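PDB 1OXJ: RNA-binding protein Smaug from Drosophila melanogaster, which recognises RNA through its SAM domain, which is joined along the chain to a helical PHAT domain. Local coordinates for residues T30-L35 with P97-E102; N124-D129 with F167-M172; H20-L25 with V45-G50; N67-V72 with L113-V118. One frame throughout, in Å; residues are numbered along the deposited sequence.

Contact 1: residues T30-L35 with P97-E102; sequences TYEEML and PMKPLE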
loop_
_atom_site.group_PDB
_atom_site.type_symbol
_atom_site.label_atom_id
_atom_site.label_comp_id
_atom_site.label_asym_id
_atom_site.label_seq_id
_atom_site.Cartn_x
_atom_site.Cartn_y
_atom_site.Cartn_z
ATOM N N THR A 30 -12.904 13.572 -1.480
ATOM C CA THR A 30 -11.999 13.499 -0.342
ATOM C C THR A 30 -11.730 12.031 -0.068
ATOM O O THR A 30 -12.459 11.146 -0.534
ATOM C CB THR A 30 -12.612 14.092 0.927
ATOM O OG1 THR A 30 -13.693 13.256 1.365
ATOM C CG2 THR A 30 -13.115 15.495 0.658
ATOM N N TYR A 31 -10.689 11.780 0.711
ATOM C CA TYR A 31 -10.309 10.435 1.068
ATOM C C TYR A 31 -11.481 9.707 1.745
ATOM O O TYR A 31 -11.819 8.578 1.382
ATOM C CB TYR A 31 -9.101 10.504 1.989
ATOM C CG TYR A 31 -8.626 9.170 2.480
ATOM C CD1 TYR A 31 -7.664 8.444 1.777
ATOM C CD2 TYR A 31 -9.119 8.640 3.664
ATOM C CE1 TYR A 31 -7.202 7.228 2.256
ATOM C CE2 TYR A 31 -8.666 7.425 4.150
ATOM C CZ TYR A 31 -7.709 6.726 3.447
ATOM O OH TYR A 31 -7.241 5.539 3.954
ATOM N N GLU A 32 -12.130 10.358 2.704
ATOM C CA GLU A 32 -13.243 9.704 3.392
ATOM C C GLU A 32 -14.393 9.365 2.446
ATOM O O GLU A 32 -15.042 8.336 2.594
ATOM C CB GLU A 32 -13.756 10.584 4.543
ATOM C CG GLU A 32 -12.785 10.755 5.715
ATOM C CD GLU A 32 -11.508 11.516 5.359
ATOM O OE1 GLU A 32 -11.574 12.495 4.582
ATOM O OE2 GLU A 32 -10.432 11.145 5.876
ATOM N N GLU A 33 -14.657 10.233 1.477
ATOM C CA GLU A 33 -15.735 9.978 0.525
ATOM C C GLU A 33 -15.417 8.761 -0.333
ATOM O O GLU A 33 -16.308 7.956 -0.633
ATOM C CB GLU A 33 -15.961 11.202 -0.365
ATOM C CG GLU A 33 -16.587 12.384 0.382
ATOM C CD GLU A 33 -16.846 13.568 -0.529
ATOM O OE1 GLU A 33 -15.879 14.083 -1.140
ATOM O OE2 GLU A 33 -18.019 13.983 -0.631
ATOM N N MET A 34 -14.151 8.630 -0.730
ATOM C CA MET A 34 -13.716 7.488 -1.536
ATOM C C MET A 34 -14.080 6.195 -0.823
ATOM O O MET A 34 -14.558 5.250 -1.452
ATOM C CB MET A 34 -12.187 7.525 -1.783
ATOM C CG MET A 34 -11.551 6.172 -2.276
ATOM S SD MET A 34 -9.763 6.229 -2.590
ATOM C CE MET A 34 -9.129 6.225 -0.926
ATOM N N LEU A 35 -13.863 6.157 0.490
ATOM C CA LEU A 35 -14.152 4.957 1.276
ATOM C C LEU A 35 -15.640 4.670 1.455
ATOM O O LEU A 35 -16.011 3.618 1.964
ATOM C CB LEU A 35 -13.469 5.033 2.648
ATOM C CG LEU A 35 -11.938 5.085 2.598
ATOM C CD1 LEU A 35 -11.373 5.101 4.013
ATOM C CD2 LEU A 35 -11.399 3.887 1.824
ATOM N N PRO A 97 -4.170 4.755 -2.106
ATOM C CA PRO A 97 -4.247 6.092 -1.512
ATOM C C PRO A 97 -4.065 6.009 -0.005
ATOM O O PRO A 97 -4.803 5.294 0.682
ATOM C CB PRO A 97 -5.652 6.567 -1.887
ATOM C CG PRO A 97 -5.950 5.814 -3.155
ATOM C CD PRO A 97 -5.392 4.442 -2.869
ATOM N N MET A 98 -3.067 6.724 0.503
ATOM C CA MET A 98 -2.780 6.740 1.927
ATOM C C MET A 98 -2.667 8.167 2.432
ATOM O O MET A 98 -2.021 9.012 1.817
ATOM C CB MET A 98 -1.464 6.008 2.231
ATOM C CG MET A 98 -1.472 4.505 1.963
ATOM S SD MET A 98 0.094 3.702 2.535
ATOM C CE MET A 98 0.616 2.853 1.040
ATOM N N LYS A 99 -3.304 8.429 3.563
ATOM C CA LYS A 99 -3.249 9.746 4.170
ATOM C C LYS A 99 -1.878 9.927 4.798
ATOM O O LYS A 99 -1.156 8.958 5.028
ATOM C CB LYS A 99 -4.312 9.872 5.257
ATOM C CG LYS A 99 -5.739 9.685 4.764
ATOM C CD LYS A 99 -6.748 10.004 5.856
ATOM C CE LYS A 99 -6.871 11.504 6.074
ATOM N NZ LYS A 99 -7.972 11.835 7.024
ATOM N N PRO A 100 -1.491 11.181 5.071
ATOM C CA PRO A 100 -0.188 11.454 5.689
ATOM C C PRO A 100 -0.048 10.721 7.029
ATOM O O PRO A 100 -1.046 10.407 7.685
ATOM C CB PRO A 100 -0.213 12.964 5.878
ATOM C CG PRO A 100 -1.009 13.437 4.680
ATOM C CD PRO A 100 -2.151 12.429 4.643
ATOM N N LEU A 101 1.185 10.440 7.432
ATOM C CA LEU A 101 1.419 9.779 8.714
ATOM C C LEU A 101 0.896 10.672 9.835
ATOM O O LEU A 101 0.411 10.185 10.862
ATOM C CB LEU A 101 2.915 9.530 8.920
ATOM C CG LEU A 101 3.607 8.613 7.911
ATOM C CD1 LEU A 101 5.101 8.644 8.157
ATOM C CD2 LEU A 101 3.080 7.196 8.048
ATOM N N GLU A 102 0.982 11.983 9.621
ATOM C CA GLU A 102 0.530 12.969 10.601
ATOM C C GLU A 102 -0.982 13.122 10.705
ATOM O O GLU A 102 -1.472 14.200 11.051
ATOM C CB GLU A 102 1.117 14.349 10.288
ATOM C CG GLU A 102 2.606 14.460 10.461
ATOM C CD GLU A 102 3.346 13.507 9.577
ATOM O OE1 GLU A 102 2.968 13.385 8.385
ATOM O OE2 GLU A 102 4.308 12.884 10.072
HETATM O O HOH W 1 -4.678 6.127 4.617
HETATM O O HOH W 2 -8.998 13.642 4.742
#
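This contact joins the SAM domain to the PHAT domain: Tyr31 and Met34 of SAM helix 31-34 pack on Pro97 and Lys99, in the loop between helices 83-91 and 111-127. In a CH-pi contact, Lys99 CG sits 3.5 Å from the Tyr31 ring centroid, almost on the ring normal, and Lys99 CD extends over the CD2 side. Tyr31 CG is anti to the backbone N (chi1 178°), on the side of the loop. Pro97 O lies at the ring edge, in its plane, and accepts a hydrogen bond from Arg65 NH1. Tyr31 OH is 2.7 Å from water 1 O, which accepts from Lys99 N. An alanine in place of Tyr31 would probably leave the Lys99 methylenes without a ring to rest on and water 1 without its hydroxyl mate. Next to the ring, Lys99 NZ makes a salt bridge of 2.8 Å to Glu32 OE2, on the syn side of the carboxylate and 19° out of its plane. Water 2 accepts from Lys99 NZ and donates to Glu32 OE1, so both oxygens are tied to the lysine. A Thr30-Glu33 capping box starts the helix. Deeper in, Met34 CE lies 3.6 Å from Pro97 CB.

Contact 2: residues N124-D129 with F167-M172; sequences NTLQQD and FKLSKM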
loop_
_atom_site.group_PDB
_atom_site.type_symbol
_atom_site.label_atom_id
_atom_site.label_comp_id
_atom_site.label_asym_id
_atom_site.label_seq_id
_atom_site.Cartn_x
_atom_site.Cartn_y
_atom_site.Cartn_z
ATOM N N ASN A 124 14.098 -6.223 8.250
ATOM C CA ASN A 124 14.859 -6.741 9.385
ATOM C C ASN A 124 14.914 -8.267 9.374
ATOM O O ASN A 124 15.951 -8.860 9.674
ATOM C CB ASN A 124 14.249 -6.267 10.706
ATOM C CG ASN A 124 14.564 -4.808 11.005
ATOM O OD1 ASN A 124 14.103 -4.257 12.008
ATOM N ND2 ASN A 124 15.354 -4.176 10.138
ATOM N N THR A 125 13.789 -8.896 9.047
ATOM C CA THR A 125 13.715 -10.347 8.984
ATOM C C THR A 125 14.635 -10.810 7.865
ATOM O O THR A 125 15.318 -11.833 7.973
ATOM C CB THR A 125 12.280 -10.810 8.678
ATOM O OG1 THR A 125 11.446 -10.546 9.811
ATOM C CG2 THR A 125 12.245 -12.300 8.358
ATOM N N LEU A 126 14.641 -10.028 6.793
ATOM C CA LEU A 126 15.454 -10.294 5.620
ATOM C C LEU A 126 16.928 -10.381 5.986
ATOM O O LEU A 126 17.558 -11.429 5.840
ATOM C CB LEU A 126 15.247 -9.176 4.596
ATOM C CG LEU A 126 15.925 -9.302 3.234
ATOM C CD1 LEU A 126 15.373 -10.511 2.495
ATOM C CD2 LEU A 126 15.673 -8.033 2.429
ATOM N N GLN A 127 17.470 -9.271 6.476
ATOM C CA GLN A 127 18.877 -9.206 6.849
ATOM C C GLN A 127 19.302 -10.305 7.818
ATOM O O GLN A 127 20.493 -10.590 7.951
ATOM C CB GLN A 127 19.198 -7.827 7.437
ATOM C CG GLN A 127 18.986 -6.688 6.444
ATOM C CD GLN A 127 19.462 -5.348 6.970
ATOM O OE1 GLN A 127 18.959 -4.845 7.978
ATOM N NE2 GLN A 127 20.442 -4.763 6.289
ATOM N N GLN A 128 18.334 -10.927 8.484
ATOM C CA GLN A 128 18.635 -12.000 9.429
ATOM C C GLN A 128 18.494 -13.388 8.807
ATOM O O GLN A 128 18.792 -14.400 9.449
ATOM C CB GLN A 128 17.728 -11.899 10.654
ATOM C CG GLN A 128 18.133 -10.811 11.637
ATOM C CD GLN A 128 17.178 -10.702 12.811
ATOM O OE1 GLN A 128 16.875 -11.694 13.474
ATOM N NE2 GLN A 128 16.703 -9.494 13.077
ATOM N N ASP A 129 18.036 -13.433 7.560
ATOM C CA ASP A 129 17.857 -14.696 6.851
ATOM C C ASP A 129 19.157 -15.006 6.109
ATOM O O ASP A 129 19.555 -14.270 5.209
ATOM C CB ASP A 129 16.700 -14.575 5.852
ATOM C CG ASP A 129 16.325 -15.904 5.219
ATOM O OD1 ASP A 129 17.240 -16.690 4.883
ATOM O OD2 ASP A 129 15.111 -16.156 5.044
ATOM N N PHE A 167 19.172 1.446 0.230
ATOM C CA PHE A 167 20.596 1.451 -0.079
ATOM C C PHE A 167 21.292 0.305 0.648
ATOM O O PHE A 167 22.108 -0.404 0.062
ATOM C CB PHE A 167 21.223 2.788 0.329
ATOM C CG PHE A 167 22.626 2.982 -0.184
ATOM C CD1 PHE A 167 22.887 2.982 -1.554
ATOM C CD2 PHE A 167 23.683 3.168 0.701
ATOM C CE1 PHE A 167 24.184 3.165 -2.034
ATOM C CE2 PHE A 167 24.983 3.353 0.233
ATOM C CZ PHE A 167 25.234 3.351 -1.139
ATOM N N LYS A 168 20.966 0.130 1.926
ATOM C CA LYS A 168 21.551 -0.945 2.726
ATOM C C LYS A 168 21.278 -2.306 2.084
ATOM O O LYS A 168 22.171 -3.150 1.991
ATOM C CB LYS A 168 20.967 -0.944 4.143
ATOM C CG LYS A 168 21.642 -0.019 5.157
ATOM C CD LYS A 168 21.536 1.455 4.789
ATOM C CE LYS A 168 21.733 2.348 6.016
ATOM N NZ LYS A 168 23.026 2.097 6.714
ATOM N N LEU A 169 20.038 -2.513 1.652
ATOM C CA LEU A 169 19.640 -3.774 1.032
ATOM C C LEU A 169 20.322 -4.010 -0.309
ATOM O O LEU A 169 20.662 -5.143 -0.646
ATOM C CB LEU A 169 18.120 -3.818 0.836
ATOM C CG LEU A 169 17.259 -3.717 2.097
ATOM C CD1 LEU A 169 15.795 -3.813 1.712
ATOM C CD2 LEU A 169 17.635 -4.827 3.077
ATOM N N SER A 170 20.511 -2.941 -1.077
ATOM C CA SER A 170 21.144 -3.056 -2.388
ATOM C C SER A 170 22.591 -3.530 -2.276
ATOM O O SER A 170 23.183 -3.965 -3.260
ATOM C CB SER A 170 21.115 -1.706 -3.116
ATOM O OG SER A 170 21.978 -0.774 -2.487
ATOM N N LYS A 171 23.157 -3.448 -1.078
ATOM C CA LYS A 171 24.541 -3.854 -0.880
ATOM C C LYS A 171 24.739 -5.207 -0.207
ATOM O O LYS A 171 25.875 -5.592 0.077
ATOM C CB LYS A 171 25.295 -2.778 -0.093
ATOM C CG LYS A 171 25.462 -1.456 -0.841
ATOM C CD LYS A 171 26.119 -1.654 -2.205
ATOM C CE LYS A 171 27.466 -2.360 -2.089
ATOM N NZ LYS A 171 28.168 -2.464 -3.402
ATOM N N MET A 172 23.654 -5.933 0.053
ATOM C CA MET A 172 23.786 -7.245 0.683
ATOM C C MET A 172 24.425 -8.201 -0.319
ATOM O O MET A 172 24.290 -7.938 -1.532
ATOM C CB MET A 172 22.419 -7.802 1.105
ATOM C CG MET A 172 21.736 -7.073 2.258
ATOM S SD MET A 172 20.213 -7.932 2.774
ATOM C CE MET A 172 19.371 -7.970 1.229
#
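Leu126 and Gln127, near the end of helix 111-127, meet Leu169 and Met172, at and just past the end of helix 159-170. Both segments belong to the all-helical PHAT domain. The contact between them is made by apolar groups. Leu126 CD2 lies 3.8 Å from Leu169 CD2 and 3.9 Å from Met172 CE, so one methyl serves both partners. The Met172 chain bends at chi3 (-56°), bringing CE to the leucine. Leu142 of helix 136-150 touches both Leu126 and Leu169, and Leu83 of helix 83-91 also packs on Leu126. On the more exposed side, the aliphatic part of Gln127 takes over. Its CG is 4.1 Å from Met172 SD and equally far from Leu169 CD2, and the Gln127 side chain crosses both of these side chains at about a right angle. None of the polar bonds runs between the two segments. Ser170 OG donates to Phe167 O at 2.6 Å, and Asp129 N donates to Leu126 O at 2.7 Å. The join therefore rests on van der Waals contact and burial of methyls, with leucines inside and the amide and thioether chains along the exposed side.

Contact 3: residues H20-L25 with V45-G50; sequences HKYIEL and VGVTKG
Lys21 and Tyr22 reach across to Val47 and Thr48 on the surface of the SAM domain, where a 3-10 segment faces the loop leading into helix 49-77. Lys21 is fully extended. Its NZ passes 4.2 Å from Thr48 CG2 and donates to water 3, while its CG lies over one face of the Tyr22 ring. Val47 CG1 covers the opposite face, 3.6 Å above the plane and offset toward the rim, so a lysine chain and a valine hold the ring. Tyr22 OH accepts a weak bond of 3.4 Å from Thr48 N, nearly straight at 172°. The hydroxyl is also hydrogen-bonded to water 3 and water 4, and water 4 donates to Gly46 O at 2.6 Å. Thr48 OG1 caps helix 49-77 by accepting from Ala51 N. Last, Leu25 CD1 lies 4.4 Å from Val45 CG2, and Leu25 CD2 approaches Val47 CG2; Leu42 packs on both Leu25 and Val47. In the related SAM domain of yeast Vts1, the start of the corresponding helix lies at the RNA-binding surface. An apolar base thus sits beneath a watery edge, with the tyrosine hydroxyl tied mainly through waters to the turn before the helix.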
loop_
_atom_site.group_PDB
_atom_site.type_symbol
_atom_site.label_atom_id
_atom_site.label_comp_id
_atom_site.label_asym_id
_atom_site.label_seq_id
_atom_site.Cartn_x
_atom_site.Cartn_y
_atom_site.Cartn_z
ATOM N N HIS A 20 -8.093 3.517 -14.880
ATOM C CA HIS A 20 -7.794 4.938 -14.989
ATOM C C HIS A 20 -8.814 5.668 -15.856
ATOM O O HIS A 20 -8.857 6.894 -15.883
ATOM C CB HIS A 20 -6.373 5.152 -15.514
ATOM C CG HIS A 20 -5.897 6.567 -15.394
ATOM N ND1 HIS A 20 -6.127 7.516 -16.366
ATOM C CD2 HIS A 20 -5.249 7.206 -14.391
ATOM C CE1 HIS A 20 -5.640 8.678 -15.967
ATOM N NE2 HIS A 20 -5.103 8.517 -14.771
ATOM N N LYS A 21 -9.641 4.906 -16.561
ATOM C CA LYS A 21 -10.697 5.487 -17.382
ATOM C C LYS A 21 -11.600 6.332 -16.472
ATOM O O LYS A 21 -12.219 7.302 -16.915
ATOM C CB LYS A 21 -11.514 4.358 -18.017
ATOM C CG LYS A 21 -12.841 4.757 -18.592
ATOM C CD LYS A 21 -13.630 3.500 -18.989
ATOM C CE LYS A 21 -15.013 3.848 -19.508
ATOM N NZ LYS A 21 -15.780 2.640 -19.936
ATOM N N TYR A 22 -11.661 5.959 -15.197
ATOM C CA TYR A 22 -12.512 6.664 -14.242
ATOM C C TYR A 22 -11.819 7.697 -13.363
ATOM O O TYR A 22 -12.357 8.086 -12.334
ATOM C CB TYR A 22 -13.240 5.650 -13.363
ATOM C CG TYR A 22 -14.183 4.773 -14.163
ATOM C CD1 TYR A 22 -13.815 3.482 -14.564
ATOM C CD2 TYR A 22 -15.408 5.267 -14.582
ATOM C CE1 TYR A 22 -14.662 2.707 -15.372
ATOM C CE2 TYR A 22 -16.259 4.509 -15.392
ATOM C CZ TYR A 22 -15.882 3.235 -15.782
ATOM O OH TYR A 22 -16.736 2.507 -16.586
ATOM N N ILE A 23 -10.643 8.162 -13.771
ATOM C CA ILE A 23 -9.918 9.161 -12.978
ATOM C C ILE A 23 -10.764 10.400 -12.639
ATOM O O ILE A 23 -10.708 10.914 -11.515
ATOM C CB ILE A 23 -8.622 9.625 -13.715
ATOM C CG1 ILE A 23 -7.835 10.607 -12.845
ATOM C CG2 ILE A 23 -8.981 10.306 -15.019
ATOM C CD1 ILE A 23 -7.274 9.999 -11.574
ATOM N N GLU A 24 -11.552 10.886 -13.595
ATOM C CA GLU A 24 -12.367 12.081 -13.360
ATOM C C GLU A 24 -13.431 11.949 -12.279
ATOM O O GLU A 24 -13.856 12.948 -11.693
ATOM C CB GLU A 24 -13.034 12.535 -14.658
ATOM C CG GLU A 24 -12.059 13.061 -15.703
ATOM C CD GLU A 24 -11.211 14.201 -15.185
ATOM O OE1 GLU A 24 -11.774 15.151 -14.603
ATOM O OE2 GLU A 24 -9.976 14.153 -15.364
ATOM N N LEU A 25 -13.864 10.722 -12.015
ATOM C CA LEU A 25 -14.874 10.486 -10.997
ATOM C C LEU A 25 -14.403 10.971 -9.629
ATOM O O LEU A 25 -15.221 11.390 -8.803
ATOM C CB LEU A 25 -15.202 8.995 -10.914
ATOM C CG LEU A 25 -16.023 8.571 -9.695
ATOM C CD1 LEU A 25 -17.348 9.325 -9.690
ATOM C CD2 LEU A 25 -16.251 7.080 -9.729
ATOM N N VAL A 45 -23.838 6.500 -11.281
ATOM C CA VAL A 45 -23.195 7.646 -11.914
ATOM C C VAL A 45 -22.503 7.333 -13.241
ATOM O O VAL A 45 -21.580 8.028 -13.648
ATOM C CB VAL A 45 -22.201 8.346 -10.948
ATOM C CG1 VAL A 45 -22.966 8.930 -9.759
ATOM C CG2 VAL A 45 -21.160 7.361 -10.453
ATOM N N GLY A 46 -22.945 6.277 -13.918
ATOM C CA GLY A 46 -22.374 5.973 -15.220
ATOM C C GLY A 46 -21.245 4.972 -15.361
ATOM O O GLY A 46 -20.756 4.766 -16.474
ATOM N N VAL A 47 -20.809 4.368 -14.260
ATOM C CA VAL A 47 -19.748 3.365 -14.313
ATOM C C VAL A 47 -20.378 2.035 -14.740
ATOM O O VAL A 47 -21.443 1.670 -14.253
ATOM C CB VAL A 47 -19.082 3.177 -12.926
ATOM C CG1 VAL A 47 -17.966 2.152 -13.015
ATOM C CG2 VAL A 47 -18.532 4.506 -12.425
ATOM N N THR A 48 -19.732 1.316 -15.653
ATOM C CA THR A 48 -20.270 0.037 -16.113
ATOM C C THR A 48 -20.443 -0.922 -14.931
ATOM O O THR A 48 -19.743 -0.813 -13.933
ATOM C CB THR A 48 -19.336 -0.628 -17.138
ATOM O OG1 THR A 48 -18.169 -1.124 -16.466
ATOM C CG2 THR A 48 -18.910 0.378 -18.197
ATOM N N LYS A 49 -21.370 -1.867 -15.050
ATOM C CA LYS A 49 -21.616 -2.825 -13.974
ATOM C C LYS A 49 -20.362 -3.612 -13.640
ATOM O O LYS A 49 -20.136 -3.972 -12.485
ATOM C CB LYS A 49 -22.738 -3.792 -14.365
ATOM C CG LYS A 49 -22.588 -4.367 -15.759
ATOM C CD LYS A 49 -23.663 -3.816 -16.699
ATOM C CE LYS A 49 -23.550 -2.301 -16.873
ATOM N NZ LYS A 49 -22.272 -1.928 -17.528
ATOM N N GLY A 50 -19.545 -3.877 -14.652
ATOM C CA GLY A 50 -18.320 -4.623 -14.424
ATOM C C GLY A 50 -17.319 -3.832 -13.601
ATOM O O GLY A 50 -16.803 -4.319 -12.594
HETATM O O HOH W 3 -15.699 0.516 -18.217
HETATM O O HOH W 4 -18.573 3.921 -17.658
#

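Contact 4: residues N67-V72 with L113-V118; sequences NILNRV and LRFLKV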
loop_
_atom_site.group_PDB
_atom_site.type_symbol
_atom_site.label_atom_id
_atom_site.label_comp_id
_atom_site.label_asym_id
_atom_site.label_seq_id
_atom_site.Cartn_x
_atom_site.Cartn_y
_atom_site.Cartn_z
ATOM N N ASN A 67 -6.073 -4.353 8.769
ATOM C CA ASN A 67 -6.100 -5.736 9.250
ATOM C C ASN A 67 -5.025 -6.562 8.537
ATOM O O ASN A 67 -4.316 -7.357 9.159
ATOM C CB ASN A 67 -7.478 -6.373 9.008
ATOM C CG ASN A 67 -8.585 -5.711 9.817
ATOM O OD1 ASN A 67 -8.385 -5.343 10.975
ATOM N ND2 ASN A 67 -9.766 -5.574 9.214
ATOM N N ILE A 68 -4.910 -6.375 7.225
ATOM C CA ILE A 68 -3.913 -7.108 6.448
ATOM C C ILE A 68 -2.516 -6.802 6.970
ATOM O O ILE A 68 -1.730 -7.712 7.224
ATOM C CB ILE A 68 -3.982 -6.736 4.956
ATOM C CG1 ILE A 68 -5.271 -7.296 4.341
ATOM C CG2 ILE A 68 -2.749 -7.265 4.233
ATOM C CD1 ILE A 68 -5.612 -6.712 2.984
ATOM N N LEU A 69 -2.203 -5.521 7.137
ATOM C CA LEU A 69 -0.883 -5.142 7.636
ATOM C C LEU A 69 -0.664 -5.681 9.046
ATOM O O LEU A 69 0.420 -6.159 9.380
ATOM C CB LEU A 69 -0.724 -3.618 7.607
ATOM C CG LEU A 69 -0.663 -3.038 6.188
ATOM C CD1 LEU A 69 -0.840 -1.511 6.219
ATOM C CD2 LEU A 69 0.671 -3.423 5.555
ATOM N N ASN A 70 -1.702 -5.607 9.871
ATOM C CA ASN A 70 -1.613 -6.100 11.239
ATOM C C ASN A 70 -1.274 -7.589 11.210
ATOM O O ASN A 70 -0.392 -8.058 11.931
ATOM C CB ASN A 70 -2.949 -5.874 11.958
ATOM C CG ASN A 70 -2.940 -6.383 13.382
ATOM O OD1 ASN A 70 -2.144 -5.931 14.212
ATOM N ND2 ASN A 70 -3.826 -7.333 13.676
ATOM N N ARG A 71 -1.985 -8.323 10.362
ATOM C CA ARG A 71 -1.779 -9.760 10.211
ATOM C C ARG A 71 -0.362 -10.090 9.749
ATOM O O ARG A 71 0.289 -10.978 10.297
ATOM C CB ARG A 71 -2.776 -10.325 9.198
ATOM C CG ARG A 71 -2.719 -11.830 9.053
ATOM C CD ARG A 71 -2.747 -12.237 7.594
ATOM N NE ARG A 71 -3.866 -11.640 6.870
ATOM C CZ ARG A 71 -4.038 -11.752 5.557
ATOM N NH1 ARG A 71 -3.167 -12.439 4.832
ATOM N NH2 ARG A 71 -5.076 -11.174 4.969
ATOM N N VAL A 72 0.108 -9.388 8.722
ATOM C CA VAL A 72 1.449 -9.628 8.202
ATOM C C VAL A 72 2.481 -9.358 9.281
ATOM O O VAL A 72 3.415 -10.131 9.471
ATOM C CB VAL A 72 1.736 -8.741 6.964
ATOM C CG1 VAL A 72 3.219 -8.806 6.601
ATOM C CG2 VAL A 72 0.885 -9.211 5.790
ATOM N N LEU A 113 1.468 4.397 8.704
ATOM C CA LEU A 113 2.281 3.972 9.840
ATOM C C LEU A 113 2.412 2.445 9.913
ATOM O O LEU A 113 3.500 1.927 10.161
ATOM C CB LEU A 113 1.660 4.493 11.138
ATOM C CG LEU A 113 2.538 4.466 12.386
ATOM C CD1 LEU A 113 3.695 5.452 12.200
ATOM C CD2 LEU A 113 1.699 4.849 13.614
ATOM N N ARG A 114 1.302 1.734 9.723
ATOM C CA ARG A 114 1.323 0.278 9.770
ATOM C C ARG A 114 2.172 -0.262 8.620
ATOM O O ARG A 114 2.884 -1.255 8.775
ATOM C CB ARG A 114 -0.099 -0.287 9.659
ATOM C CG ARG A 114 -1.043 0.129 10.803
ATOM C CD ARG A 114 -0.404 -0.116 12.163
ATOM N NE ARG A 114 -0.096 -1.526 12.412
ATOM C CZ ARG A 114 -0.955 -2.414 12.918
ATOM N NH1 ARG A 114 -2.192 -2.055 13.231
ATOM N NH2 ARG A 114 -0.567 -3.664 13.142
ATOM N N PHE A 115 2.078 0.399 7.467
ATOM C CA PHE A 115 2.834 -0.004 6.285
ATOM C C PHE A 115 4.332 0.133 6.539
ATOM O O PHE A 115 5.114 -0.769 6.220
ATOM C CB PHE A 115 2.430 0.857 5.083
ATOM C CG PHE A 115 3.011 0.383 3.782
ATOM C CD1 PHE A 115 2.346 -0.565 3.021
ATOM C CD2 PHE A 115 4.227 0.881 3.327
ATOM C CE1 PHE A 115 2.883 -1.019 1.803
ATOM C CE2 PHE A 115 4.777 0.438 2.116
ATOM C CZ PHE A 115 4.097 -0.514 1.354
ATOM N N LEU A 116 4.740 1.262 7.109
ATOM C CA LEU A 116 6.147 1.478 7.405
ATOM C C LEU A 116 6.636 0.519 8.488
ATOM O O LEU A 116 7.799 0.106 8.483
ATOM C CB LEU A 116 6.386 2.927 7.830
ATOM C CG LEU A 116 6.305 3.980 6.722
ATOM C CD1 LEU A 116 6.519 5.344 7.330
ATOM C CD2 LEU A 116 7.360 3.700 5.645
ATOM N N LYS A 117 5.749 0.155 9.411
ATOM C CA LYS A 117 6.114 -0.782 10.477
ATOM C C LYS A 117 6.430 -2.146 9.866
ATOM O O LYS A 117 7.418 -2.784 10.232
ATOM C CB LYS A 117 4.969 -0.938 11.492
ATOM C CG LYS A 117 5.013 0.038 12.667
ATOM C CD LYS A 117 3.922 -0.296 13.690
ATOM C CE LYS A 117 4.061 0.526 14.965
ATOM N NZ LYS A 117 3.793 1.971 14.735
ATOM N N VAL A 118 5.583 -2.588 8.941
ATOM C CA VAL A 118 5.777 -3.868 8.278
ATOM C C VAL A 118 7.061 -3.843 7.453
ATOM O O VAL A 118 7.802 -4.829 7.417
ATOM C CB VAL A 118 4.585 -4.210 7.368
ATOM C CG1 VAL A 118 4.941 -5.389 6.466
ATOM C CG2 VAL A 118 3.364 -4.546 8.222
#
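Leu69 and Arg114 meet in a buried helix-to-helix contact near the centre of the chain, where helix 49-77 runs beside helix 111-127. The segment axes approach to 9.4 Å and run in nearly the same direction, 23° apart. Leu69 CD1 sits 3.7 Å from Arg114 CB and as close to Phe115 N. Its other methyl, Leu69 CD2, lies 4.0 Å from Val118 CG2 and also reaches the Phe115 ring. One turn on, Val72 CG1 packs 3.8 Å from Val118 CG1. These residues belong to the helical core of the PHAT domain, and Leu90 of helix 83-91 touches both Phe115 and Val118. The polar side of the contact is Arg114, whose chain bends at chi2 (-50°) and at chi3. Arg114 NH2 donates to a lone pair of Asn70 OD1 at 3.0 Å. This oxygen lies in the guanidinium plane, although the amide and guanidinium planes are 78° apart. NH2 also pairs with Glu73 OE1, and NH1 binds Glu108 O. A leucine in place of Arg114 would probably leave Asn70 OD1 without this donor and the Glu73 charge without its mate. Close to the helix backbone, Val118 CG2 rests 3.6 Å from Leu69 O.

Overall arrangement
Contact 3 lies wholly in the SAM range, contacts 2 and 4 lie in the PHAT range, and contact 1 joins the two. Contacts 2 and 3 mark opposite sides of the chain's centre, about 41 Å apart between centres. Contact 4 stands between them. It shares helix 49-77 with contact 3 and helix 111-127 with contact 2. Contacts 1 and 4 touch where Leu101 packs on Leu113 and Leu116, and their segments alternate along the chain. Contacts 1 and 3 also alternate, but stay about 8 Å apart at their nearest atoms. The long helix 49-77 thus runs from the SAM domain into the PHAT domain, and contact 1 adds a second link between them.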